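Local coordinates for fimbrin (Schizosaccharomyces pombe, PDB 1RT8), which binds actin filaments and cross-links them, acting in cell polarity and cytokinesis and in mating and spore formation, at residues S419-A422 / S428-R431; L445-G450 / G508-V513; E454-N459 / I478-K483; L460-S465 / A470-R475. All coordinates share one frame; numbering follows the deposited sequence.

Interaction 1. Residues S419-A422 / S428-R431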
loop_
_atom_site.group_PDB
_atom_site.type_symbol
_atom_site.label_atom_id
_atom_site.label_comp_id
_atom_site.label_asym_id
_atom_site.label_seq_id
_atom_site.Cartn_x
_atom_site.Cartn_y
_atom_site.Cartn_z
ATOM N N SER A 419 0.868 -27.928 -15.530
ATOM C CA SER A 419 0.229 -28.053 -16.843
ATOM C C SER A 419 0.412 -26.772 -17.642
ATOM O O SER A 419 0.715 -26.808 -18.831
ATOM C CB SER A 419 -1.270 -28.317 -16.697
ATOM O OG SER A 419 -1.496 -29.527 -16.007
ATOM N N MET A 420 0.209 -25.642 -16.972
ATOM C CA MET A 420 0.356 -24.328 -17.585
ATOM C C MET A 420 1.820 -24.086 -17.998
ATOM O O MET A 420 2.095 -23.641 -19.110
ATOM C CB MET A 420 -0.104 -23.260 -16.583
ATOM C CG MET A 420 -0.936 -22.144 -17.182
ATOM S SD MET A 420 -2.321 -22.735 -18.170
ATOM C CE MET A 420 -3.713 -21.928 -17.405
ATOM N N ALA A 421 2.750 -24.405 -17.103
ATOM C CA ALA A 421 4.180 -24.215 -17.351
ATOM C C ALA A 421 4.736 -25.104 -18.465
ATOM O O ALA A 421 5.703 -24.736 -19.138
ATOM C CB ALA A 421 4.962 -24.459 -16.069
ATOM N N ALA A 422 4.133 -26.275 -18.652
ATOM C CA ALA A 422 4.585 -27.212 -19.679
ATOM C C ALA A 422 4.203 -26.790 -21.093
ATOM O O ALA A 422 4.535 -27.481 -22.054
ATOM C CB ALA A 422 4.027 -28.601 -19.397
ATOM N N SER A 428 11.720 -25.670 -15.111
ATOM C CA SER A 428 11.402 -27.054 -14.787
ATOM C C SER A 428 10.050 -27.193 -14.100
ATOM O O SER A 428 9.523 -26.238 -13.535
ATOM C CB SER A 428 12.482 -27.647 -13.873
ATOM O OG SER A 428 13.651 -27.991 -14.597
ATOM N N GLN A 429 9.494 -28.397 -14.166
ATOM C CA GLN A 429 8.229 -28.706 -13.522
ATOM C C GLN A 429 8.552 -28.745 -12.039
ATOM O O GLN A 429 9.700 -28.994 -11.661
ATOM C CB GLN A 429 7.741 -30.077 -13.981
ATOM C CG GLN A 429 7.322 -30.115 -15.434
ATOM C CD GLN A 429 5.894 -29.655 -15.618
ATOM O OE1 GLN A 429 4.957 -30.334 -15.196
ATOM N NE2 GLN A 429 5.716 -28.497 -16.241
ATOM N N ILE A 430 7.560 -28.503 -11.193
ATOM C CA ILE A 430 7.810 -28.517 -9.763
ATOM C C ILE A 430 7.183 -29.710 -9.057
ATOM O O ILE A 430 6.210 -30.300 -9.530
ATOM C CB ILE A 430 7.315 -27.220 -9.081
ATOM C CG1 ILE A 430 5.794 -27.094 -9.213
ATOM C CG2 ILE A 430 8.003 -26.011 -9.706
ATOM C CD1 ILE A 430 5.222 -25.952 -8.386
ATOM N N ARG A 431 7.768 -30.063 -7.921
ATOM C CA ARG A 431 7.292 -31.177 -7.122
ATOM C C ARG A 431 6.134 -30.703 -6.255
ATOM O O ARG A 431 5.127 -31.401 -6.100
ATOM C CB ARG A 431 8.427 -31.701 -6.245
ATOM C CG ARG A 431 8.050 -32.885 -5.389
ATOM C CD ARG A 431 9.276 -33.462 -4.691
ATOM N NE ARG A 431 8.950 -34.689 -3.968
ATOM C CZ ARG A 431 8.433 -35.775 -4.536
ATOM N NH1 ARG A 431 8.180 -35.796 -5.838
ATOM N NH2 ARG A 431 8.164 -36.845 -3.798
#
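Gln429 reaches across to the last turn of helix 410-421 and lays its amide nitrogen beside Ala421 and Ala422. NE2 of Gln429 comes within 3.6 Å of CB of Ala422 and lies 4.1 Å from CB of Ala421, so one nitrogen makes both of the residue contacts. CG lies anti to the carbonyl carbon (chi1 -69°), and the chain then folds at its second torsion (chi2 -84°), swinging the amide back against the helix end. The separation of the backbones, 7.2 Å between CA of Ala421 and CA of Gln429, agrees with a contact made by this side chain and not by main chain meeting main chain.

Its two sides differ. Ala421 is the inner one: its methyl is directed at the loop, is buried, and also touches Phe443 and Asp446 of helix 442-451. The outer side consists of Ala422 and Gln429, both exposed to solvent, and only 109 Å² is buried in all. No hydrogen bond joins segments 419-422 and 428-431. The polar hold comes instead from Asn418, one turn earlier than Ala422: its backbone O accepts from Gln429 NE2, and its side-chain OD1 accepts from the backbone N of Ile430. Successive residues of the loop leading to helix 442-451 are thus tied to the end of helix 410-421 in the fourth calponin-homology domain. The chemistry suggests a join oriented mainly by these amide bonds to Asn418, with the alanine methyls adding only close, weak packing against the bound amide.

Interaction 2. Residues L445-G450 / G508-V513; sequences LDVLHG and GSLMAV
Asp446 OD1 accepts from two groups, the hydroxyl of Tyr458 and the backbone N of Lys426, while OD2 accepts from the backbone N of Gly427; right after this buried carboxylate, Val447 and Leu448 turn to meet Leu510. The meeting itself is wholly apolar. CD1 of Leu510 does most of the touching, 3.9 Å from CG1 of Val447 and 3.8 Å from CD2 of Leu448, and so sits against both residues at once. The second branch of Leu510 adds a contact of 4.0 Å from its CD2 to CD2 of Leu448.

The torsions explain which methyls are used. In Val447, CG1 is anti to the backbone N (chi1 175°), and this is the branch presented to Leu510. Leu448 sets out less directly but bends so that CD2 arrives against the two methyls of Leu510, its side chain running at about a right angle to that of Leu510. The two backbones stay 7.9 Å apart between CA of Leu448 and CA of Leu510, and all three touching residues are buried. Around them, Leu448 also rests on Ala477 and Leu510 on Ala481, both of helix 467-483, while Val447 meets Met420 of helix 410-421. This convergence of apolar side chains from four helices forms part of the hydrophobic core, as is typical of the all-helical calponin-homology fold, here the fourth such domain of fimbrin.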
loop_
_atom_site.group_PDB
_atom_site.type_symbol
_atom_site.label_atom_id
_atom_site.label_comp_id
_atom_site.label_asym_id
_atom_site.label_seq_id
_atom_site.Cartn_x
_atom_site.Cartn_y
_atom_site.Cartn_z
ATOM N N LEU A 445 7.164 -17.617 -14.373
ATOM C CA LEU A 445 7.072 -16.975 -15.678
ATOM C C LEU A 445 6.529 -18.000 -16.703
ATOM O O LEU A 445 5.765 -17.639 -17.601
ATOM C CB LEU A 445 8.442 -16.426 -16.098
ATOM C CG LEU A 445 8.904 -15.207 -15.290
ATOM C CD1 LEU A 445 10.360 -14.901 -15.570
ATOM C CD2 LEU A 445 8.033 -14.003 -15.638
ATOM N N ASP A 446 6.900 -19.273 -16.552
ATOM C CA ASP A 446 6.395 -20.323 -17.450
ATOM C C ASP A 446 4.890 -20.528 -17.255
ATOM O O ASP A 446 4.155 -20.782 -18.216
ATOM C CB ASP A 446 7.092 -21.665 -17.197
ATOM C CG ASP A 446 8.489 -21.717 -17.767
ATOM O OD1 ASP A 446 8.827 -20.861 -18.605
ATOM O OD2 ASP A 446 9.244 -22.628 -17.379
ATOM N N VAL A 447 4.435 -20.445 -16.005
ATOM C CA VAL A 447 3.011 -20.603 -15.719
ATOM C C VAL A 447 2.261 -19.494 -16.457
ATOM O O VAL A 447 1.261 -19.741 -17.130
ATOM C CB VAL A 447 2.720 -20.468 -14.216
ATOM C CG1 VAL A 447 1.221 -20.518 -13.972
ATOM C CG2 VAL A 447 3.413 -21.587 -13.447
ATOM N N LEU A 448 2.762 -18.269 -16.327
ATOM C CA LEU A 448 2.149 -17.112 -16.966
ATOM C C LEU A 448 2.183 -17.254 -18.481
ATOM O O LEU A 448 1.267 -16.808 -19.187
ATOM C CB LEU A 448 2.875 -15.835 -16.527
ATOM C CG LEU A 448 2.639 -15.417 -15.067
ATOM C CD1 LEU A 448 3.736 -14.495 -14.560
ATOM C CD2 LEU A 448 1.298 -14.732 -14.976
ATOM N N HIS A 449 3.247 -17.874 -18.975
ATOM C CA HIS A 449 3.414 -18.089 -20.402
ATOM C C HIS A 449 2.353 -19.074 -20.869
ATOM O O HIS A 449 1.878 -19.005 -22.005
ATOM C CB HIS A 449 4.816 -18.634 -20.703
ATOM C CG HIS A 449 5.032 -18.953 -22.150
ATOM N ND1 HIS A 449 4.868 -20.223 -22.664
ATOM C CD2 HIS A 449 5.324 -18.156 -23.205
ATOM C CE1 HIS A 449 5.046 -20.191 -23.973
ATOM N NE2 HIS A 449 5.323 -18.950 -24.326
ATOM N N GLY A 450 1.980 -19.997 -19.990
ATOM C CA GLY A 450 0.950 -20.951 -20.355
ATOM C C GLY A 450 -0.425 -20.301 -20.403
ATOM O O GLY A 450 -1.286 -20.706 -21.189
ATOM N N GLY A 508 -2.775 -19.275 -6.775
ATOM C CA GLY A 508 -4.218 -19.204 -6.664
ATOM C C GLY A 508 -4.774 -17.957 -7.327
ATOM O O GLY A 508 -5.864 -17.977 -7.899
ATOM N N SER A 509 -4.027 -16.861 -7.253
ATOM C CA SER A 509 -4.486 -15.622 -7.861
ATOM C C SER A 509 -4.483 -15.775 -9.384
ATOM O O SER A 509 -5.322 -15.192 -10.065
ATOM C CB SER A 509 -3.583 -14.452 -7.455
ATOM O OG SER A 509 -2.407 -14.411 -8.252
ATOM N N LEU A 510 -3.557 -16.577 -9.909
ATOM C CA LEU A 510 -3.469 -16.785 -11.361
ATOM C C LEU A 510 -4.601 -17.672 -11.864
ATOM O O LEU A 510 -5.122 -17.482 -12.966
ATOM C CB LEU A 510 -2.131 -17.425 -11.745
ATOM C CG LEU A 510 -0.864 -16.624 -11.437
ATOM C CD1 LEU A 510 0.284 -17.189 -12.251
ATOM C CD2 LEU A 510 -1.062 -15.161 -11.773
ATOM N N MET A 511 -4.972 -18.654 -11.056
ATOM C CA MET A 511 -6.045 -19.555 -11.431
ATOM C C MET A 511 -7.367 -18.802 -11.559
ATOM O O MET A 511 -8.303 -19.289 -12.186
ATOM C CB MET A 511 -6.171 -20.670 -10.386
ATOM C CG MET A 511 -4.989 -21.632 -10.380
ATOM S SD MET A 511 -5.094 -22.952 -9.145
ATOM C CE MET A 511 -6.426 -23.960 -9.878
ATOM N N ALA A 512 -7.429 -17.608 -10.977
ATOM C CA ALA A 512 -8.652 -16.809 -10.999
ATOM C C ALA A 512 -8.727 -15.679 -12.023
ATOM O O ALA A 512 -9.731 -14.973 -12.071
ATOM C CB ALA A 512 -8.917 -16.243 -9.600
ATOM N N VAL A 513 -7.695 -15.491 -12.843
ATOM C CA VAL A 513 -7.737 -14.403 -13.827
ATOM C C VAL A 513 -8.548 -14.750 -15.073
ATOM O O VAL A 513 -8.773 -15.952 -15.321
ATOM C CB VAL A 513 -6.316 -13.968 -14.274
ATOM C CG1 VAL A 513 -5.573 -13.375 -13.100
ATOM C CG2 VAL A 513 -5.549 -15.152 -14.864
ATOM O OXT VAL A 513 -8.936 -13.809 -15.794
#

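Interaction 3. Residues E454-N459 / I478-K483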
loop_
_atom_site.group_PDB
_atom_site.type_symbol
_atom_site.label_atom_id
_atom_site.label_comp_id
_atom_site.label_asym_id
_atom_site.label_seq_id
_atom_site.Cartn_x
_atom_site.Cartn_y
_atom_site.Cartn_z
ATOM N N GLU A 454 1.739 -14.590 -25.233
ATOM C CA GLU A 454 2.168 -13.282 -25.717
ATOM C C GLU A 454 2.750 -12.380 -24.630
ATOM O O GLU A 454 3.577 -11.520 -24.914
ATOM C CB GLU A 454 1.006 -12.549 -26.399
ATOM C CG GLU A 454 0.443 -13.227 -27.648
ATOM C CD GLU A 454 -0.288 -14.530 -27.346
ATOM O OE1 GLU A 454 -0.899 -14.647 -26.259
ATOM O OE2 GLU A 454 -0.270 -15.435 -28.208
ATOM N N TYR A 455 2.331 -12.580 -23.386
ATOM C CA TYR A 455 2.812 -11.745 -22.298
ATOM C C TYR A 455 4.198 -12.082 -21.785
ATOM O O TYR A 455 4.803 -11.277 -21.083
ATOM C CB TYR A 455 1.832 -11.793 -21.126
ATOM C CG TYR A 455 0.583 -10.972 -21.328
ATOM C CD1 TYR A 455 0.322 -10.347 -22.546
ATOM C CD2 TYR A 455 -0.330 -10.799 -20.289
ATOM C CE1 TYR A 455 -0.813 -9.569 -22.722
ATOM C CE2 TYR A 455 -1.463 -10.027 -20.455
ATOM C CZ TYR A 455 -1.704 -9.412 -21.669
ATOM O OH TYR A 455 -2.836 -8.639 -21.829
ATOM N N VAL A 456 4.699 -13.264 -22.118
ATOM C CA VAL A 456 6.004 -13.670 -21.635
ATOM C C VAL A 456 7.030 -13.783 -22.760
ATOM O O VAL A 456 7.025 -14.737 -23.541
ATOM C CB VAL A 456 5.906 -15.007 -20.881
ATOM C CG1 VAL A 456 7.282 -15.417 -20.368
ATOM C CG2 VAL A 456 4.900 -14.871 -19.703
ATOM N N ASP A 457 7.902 -12.783 -22.833
ATOM C CA ASP A 457 8.961 -12.728 -23.837
ATOM C C ASP A 457 10.190 -13.280 -23.141
ATOM O O ASP A 457 10.766 -12.616 -22.283
ATOM C CB ASP A 457 9.217 -11.275 -24.248
ATOM C CG ASP A 457 10.228 -11.153 -25.376
ATOM O OD1 ASP A 457 11.266 -11.843 -25.324
ATOM O OD2 ASP A 457 9.980 -10.358 -26.309
ATOM N N TYR A 458 10.602 -14.488 -23.502
ATOM C CA TYR A 458 11.749 -15.084 -22.841
ATOM C C TYR A 458 13.079 -14.354 -23.014
ATOM O O TYR A 458 14.069 -14.697 -22.365
ATOM C CB TYR A 458 11.872 -16.558 -23.229
ATOM C CG TYR A 458 10.817 -17.402 -22.556
ATOM C CD1 TYR A 458 9.681 -17.824 -23.244
ATOM C CD2 TYR A 458 10.939 -17.747 -21.213
ATOM C CE1 TYR A 458 8.690 -18.573 -22.608
ATOM C CE2 TYR A 458 9.955 -18.491 -20.566
ATOM C CZ TYR A 458 8.837 -18.902 -21.269
ATOM O OH TYR A 458 7.877 -19.649 -20.630
ATOM N N ASN A 459 13.105 -13.347 -23.880
ATOM C CA ASN A 459 14.318 -12.562 -24.055
ATOM C C ASN A 459 14.468 -11.677 -22.819
ATOM O O ASN A 459 15.560 -11.194 -22.514
ATOM C CB ASN A 459 14.231 -11.703 -25.319
ATOM C CG ASN A 459 14.454 -12.512 -26.578
ATOM O OD1 ASN A 459 15.374 -13.323 -26.639
ATOM N ND2 ASN A 459 13.621 -12.296 -27.588
ATOM N N ILE A 478 5.202 -10.922 -11.348
ATOM C CA ILE A 478 4.156 -10.228 -10.594
ATOM C C ILE A 478 3.485 -9.126 -11.411
ATOM O O ILE A 478 2.264 -8.995 -11.386
ATOM C CB ILE A 478 4.709 -9.632 -9.280
ATOM C CG1 ILE A 478 5.038 -10.768 -8.305
ATOM C CG2 ILE A 478 3.700 -8.655 -8.681
ATOM C CD1 ILE A 478 5.726 -10.322 -7.032
ATOM N N SER A 479 4.275 -8.336 -12.134
ATOM C CA SER A 479 3.718 -7.268 -12.955
ATOM C C SER A 479 2.897 -7.838 -14.122
ATOM O O SER A 479 1.899 -7.244 -14.545
ATOM C CB SER A 479 4.840 -6.368 -13.498
ATOM O OG SER A 479 5.491 -5.652 -12.451
ATOM N N ILE A 480 3.319 -8.980 -14.655
ATOM C CA ILE A 480 2.583 -9.587 -15.761
ATOM C C ILE A 480 1.242 -10.109 -15.235
ATOM O O ILE A 480 0.207 -9.990 -15.889
ATOM C CB ILE A 480 3.371 -10.762 -16.396
ATOM C CG1 ILE A 480 4.590 -10.228 -17.168
ATOM C CG2 ILE A 480 2.453 -11.568 -17.320
ATOM C CD1 ILE A 480 5.450 -11.324 -17.814
ATOM N N ALA A 481 1.275 -10.694 -14.049
ATOM C CA ALA A 481 0.064 -11.227 -13.441
ATOM C C ALA A 481 -0.905 -10.075 -13.187
ATOM O O ALA A 481 -2.111 -10.199 -13.389
ATOM C CB ALA A 481 0.416 -11.961 -12.125
ATOM N N ARG A 482 -0.373 -8.931 -12.778
ATOM C CA ARG A 482 -1.220 -7.784 -12.519
ATOM C C ARG A 482 -1.812 -7.263 -13.819
ATOM O O ARG A 482 -2.948 -6.779 -13.831
ATOM C CB ARG A 482 -0.437 -6.694 -11.769
ATOM C CG ARG A 482 -0.260 -7.058 -10.294
ATOM C CD ARG A 482 0.676 -6.133 -9.524
ATOM N NE ARG A 482 0.735 -6.532 -8.118
ATOM C CZ ARG A 482 1.699 -6.183 -7.275
ATOM N NH1 ARG A 482 2.702 -5.419 -7.693
ATOM N NH2 ARG A 482 1.664 -6.611 -6.015
ATOM N N LYS A 483 -1.059 -7.380 -14.912
ATOM C CA LYS A 483 -1.559 -6.932 -16.214
ATOM C C LYS A 483 -2.752 -7.811 -16.620
ATOM O O LYS A 483 -3.633 -7.380 -17.359
ATOM C CB LYS A 483 -0.469 -7.032 -17.294
ATOM C CG LYS A 483 -0.917 -6.464 -18.648
ATOM C CD LYS A 483 -0.109 -7.018 -19.842
ATOM C CE LYS A 483 1.328 -6.544 -19.862
ATOM N NZ LYS A 483 1.965 -6.730 -21.209
HETATM O O HOH W 1 -4.895 -8.396 -19.489
#
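Tyr455 lays one face of its ring under the bent chain of Lys483. CD of Lys483 stands 3.6 Å from the ring centroid in a CH-pi contact, and NZ of Lys483 lies 4.3 Å from that centroid, only 15° off the ring normal, a cation-pi geometry; NZ also makes a weak hydrogen bond to Val70 O. The lysine reaches this position by bending at its third torsion (chi3 -69°), which carries the ammonium back across the face. At the ring's edge a water donates to Tyr455 OH and to Lys483 O (2.7 Å from the water oxygen). Ile480 packs alongside: its CG2 is 3.9 Å from CB of Tyr455, and its CD1 presses to 3.3 Å from the backbone O of Tyr455 and also touches CG2 of Val456.

With a leucine in place of Tyr455, Lys483 would probably lose the aromatic face beneath its ammonium, and the water and Glu87 their hydroxyl partner.

Glu87 OE2 bonds to Tyr455 OH from helix 82-99, which also meets Lys483 through Val91. The end of helix 467-483 thus lies between the loop following helix 442-451 and a helix of the first calponin-homology domain.

Interaction 4. Residues L460-S465 / A470-R475; sequences LVTDGS and AIQNAR
Asn473 and Thr462 exchange two hydrogen bonds, the side-chain amide of one gripping the backbone of the other. Thr462 N donates to OD1 of Asn473 over 3.0 Å (N-H...O 150°), meeting a lone pair in the carbonyl plane. In return Asn473 ND2 donates to Thr462 O over 3.2 Å, but from above that carbonyl, 75° out of its plane. ND2 has a further acceptor in the backbone O of Thr440. CG of Asn473, anti to the carbonyl carbon (chi1 -82°), turns the amide out to the loop. A leucine at Asn473 would probably leave Thr462 N and the carbonyls of Thr462 and Thr440 without these amide partners, setting the loop free to shift.

The loop is braced within itself as well. Thr462 OG1 accepts from Gly464 N at 2.8 Å, an ST turn, and makes a weak bond with Leu469 O. Asp463 OD1 accepts from Ser465 OG at 3.1 Å and, weakly, from Ser465 N. Gly464, with positive phi, passes close by the first turn of the helix, its CA 3.7 Å from the backbone N of Ala470.

Beside these bonds, CG1 of Val461 makes van der Waals contact with Asn473 OD1 at 3.8 Å. The loop thus runs along the first turns of helix 467-483, with Val461 and Asn473 both leaning on Leu445 of helix 442-451 and Ala470 on Val496 of helix 492-496.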
loop_
_atom_site.group_PDB
_atom_site.type_symbol
_atom_site.label_atom_id
_atom_site.label_comp_id
_atom_site.label_asym_id
_atom_site.label_seq_id
_atom_site.Cartn_x
_atom_site.Cartn_y
_atom_site.Cartn_z
ATOM N N LEU A 460 13.359 -11.479 -22.104
ATOM C CA LEU A 460 13.353 -10.671 -20.892
ATOM C C LEU A 460 13.430 -11.553 -19.649
ATOM O O LEU A 460 13.341 -11.055 -18.527
ATOM C CB LEU A 460 12.078 -9.831 -20.819
ATOM C CG LEU A 460 11.767 -8.911 -22.000
ATOM C CD1 LEU A 460 10.436 -8.213 -21.767
ATOM C CD2 LEU A 460 12.881 -7.895 -22.161
ATOM N N VAL A 461 13.585 -12.860 -19.848
ATOM C CA VAL A 461 13.660 -13.804 -18.737
ATOM C C VAL A 461 15.086 -14.293 -18.518
ATOM O O VAL A 461 15.718 -14.831 -19.427
ATOM C CB VAL A 461 12.736 -15.027 -18.983
ATOM C CG1 VAL A 461 12.950 -16.088 -17.902
ATOM C CG2 VAL A 461 11.281 -14.580 -18.997
ATOM N N THR A 462 15.593 -14.101 -17.307
ATOM C CA THR A 462 16.945 -14.535 -16.993
ATOM C C THR A 462 16.866 -15.992 -16.570
ATOM O O THR A 462 15.793 -16.601 -16.615
ATOM C CB THR A 462 17.551 -13.724 -15.836
ATOM O OG1 THR A 462 17.029 -14.204 -14.593
ATOM C CG2 THR A 462 17.210 -12.247 -15.987
ATOM N N ASP A 463 17.996 -16.551 -16.163
ATOM C CA ASP A 463 18.018 -17.935 -15.723
ATOM C C ASP A 463 17.948 -17.936 -14.204
ATOM O O ASP A 463 17.992 -18.985 -13.575
ATOM C CB ASP A 463 19.297 -18.623 -16.208
ATOM C CG ASP A 463 20.541 -18.113 -15.505
ATOM O OD1 ASP A 463 20.618 -16.901 -15.216
ATOM O OD2 ASP A 463 21.449 -18.930 -15.250
ATOM N N GLY A 464 17.837 -16.741 -13.626
ATOM C CA GLY A 464 17.751 -16.609 -12.181
ATOM C C GLY A 464 18.846 -17.327 -11.418
ATOM O O GLY A 464 18.638 -17.743 -10.272
ATOM N N SER A 465 20.014 -17.464 -12.046
ATOM C CA SER A 465 21.158 -18.144 -11.430
ATOM C C SER A 465 21.701 -17.407 -10.213
ATOM O O SER A 465 22.432 -17.980 -9.406
ATOM C CB SER A 465 22.284 -18.317 -12.451
ATOM O OG SER A 465 22.713 -17.057 -12.923
ATOM N N ALA A 470 17.018 -13.703 -10.085
ATOM C CA ALA A 470 15.781 -14.365 -9.690
ATOM C C ALA A 470 14.723 -13.318 -9.341
ATOM O O ALA A 470 13.591 -13.400 -9.810
ATOM C CB ALA A 470 16.026 -15.280 -8.505
ATOM N N ILE A 471 15.104 -12.326 -8.535
ATOM C CA ILE A 471 14.174 -11.267 -8.139
ATOM C C ILE A 471 13.612 -10.525 -9.352
ATOM O O ILE A 471 12.446 -10.131 -9.352
ATOM C CB ILE A 471 14.839 -10.251 -7.172
ATOM C CG1 ILE A 471 14.872 -10.816 -5.750
ATOM C CG2 ILE A 471 14.038 -8.952 -7.133
ATOM C CD1 ILE A 471 15.584 -12.128 -5.620
ATOM N N GLN A 472 14.435 -10.330 -10.382
ATOM C CA GLN A 472 13.971 -9.653 -11.592
ATOM C C GLN A 472 12.924 -10.522 -12.300
ATOM O O GLN A 472 11.936 -10.011 -12.834
ATOM C CB GLN A 472 15.148 -9.385 -12.531
ATOM C CG GLN A 472 16.210 -8.503 -11.908
ATOM C CD GLN A 472 17.424 -8.320 -12.793
ATOM O OE1 GLN A 472 18.399 -7.685 -12.392
ATOM N NE2 GLN A 472 17.373 -8.874 -14.001
ATOM N N ASN A 473 13.142 -11.834 -12.305
ATOM C CA ASN A 473 12.186 -12.746 -12.929
ATOM C C ASN A 473 10.866 -12.685 -12.150
ATOM O O ASN A 473 9.787 -12.610 -12.738
ATOM C CB ASN A 473 12.709 -14.191 -12.911
ATOM C CG ASN A 473 13.677 -14.487 -14.047
ATOM O OD1 ASN A 473 13.749 -13.751 -15.029
ATOM N ND2 ASN A 473 14.406 -15.591 -13.927
ATOM N N ALA A 474 10.971 -12.712 -10.825
ATOM C CA ALA A 474 9.798 -12.673 -9.958
ATOM C C ALA A 474 9.037 -11.355 -10.075
ATOM O O ALA A 474 7.803 -11.345 -10.106
ATOM C CB ALA A 474 10.211 -12.920 -8.505
ATOM N N ARG A 475 9.773 -10.250 -10.157
ATOM C CA ARG A 475 9.177 -8.922 -10.280
ATOM C C ARG A 475 8.444 -8.792 -11.610
ATOM O O ARG A 475 7.390 -8.153 -11.705
ATOM C CB ARG A 475 10.270 -7.852 -10.178
ATOM C CG ARG A 475 9.759 -6.419 -10.212
ATOM C CD ARG A 475 10.888 -5.442 -9.926
ATOM N NE ARG A 475 11.409 -5.608 -8.572
ATOM C CZ ARG A 475 12.701 -5.572 -8.252
ATOM N NH1 ARG A 475 13.617 -5.378 -9.189
ATOM N NH2 ARG A 475 13.076 -5.724 -6.989
#

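Overall arrangement
All four interactions lie within the fourth calponin-homology range, in the second actin-binding region, and interaction 2 is their hub. Its centre is about 11 Å from that of interaction 1, 10 Å from interaction 3 and 16 Å from interaction 4, and it touches each. Towards interaction 1, Met420 CG packs 3.7 Å from Gly450 C. Towards interaction 3, His449 N lies 3.5 Å from Val456 CG2, and towards interaction 4, Leu445 CD1 is 3.6 Å from Asn473 CB. Interactions 3 and 4 share helix 467-483, with centres about 12 Å apart, and both fall within the chain span that interaction 2 bridges. Interaction 1 closes earlier and touches neither.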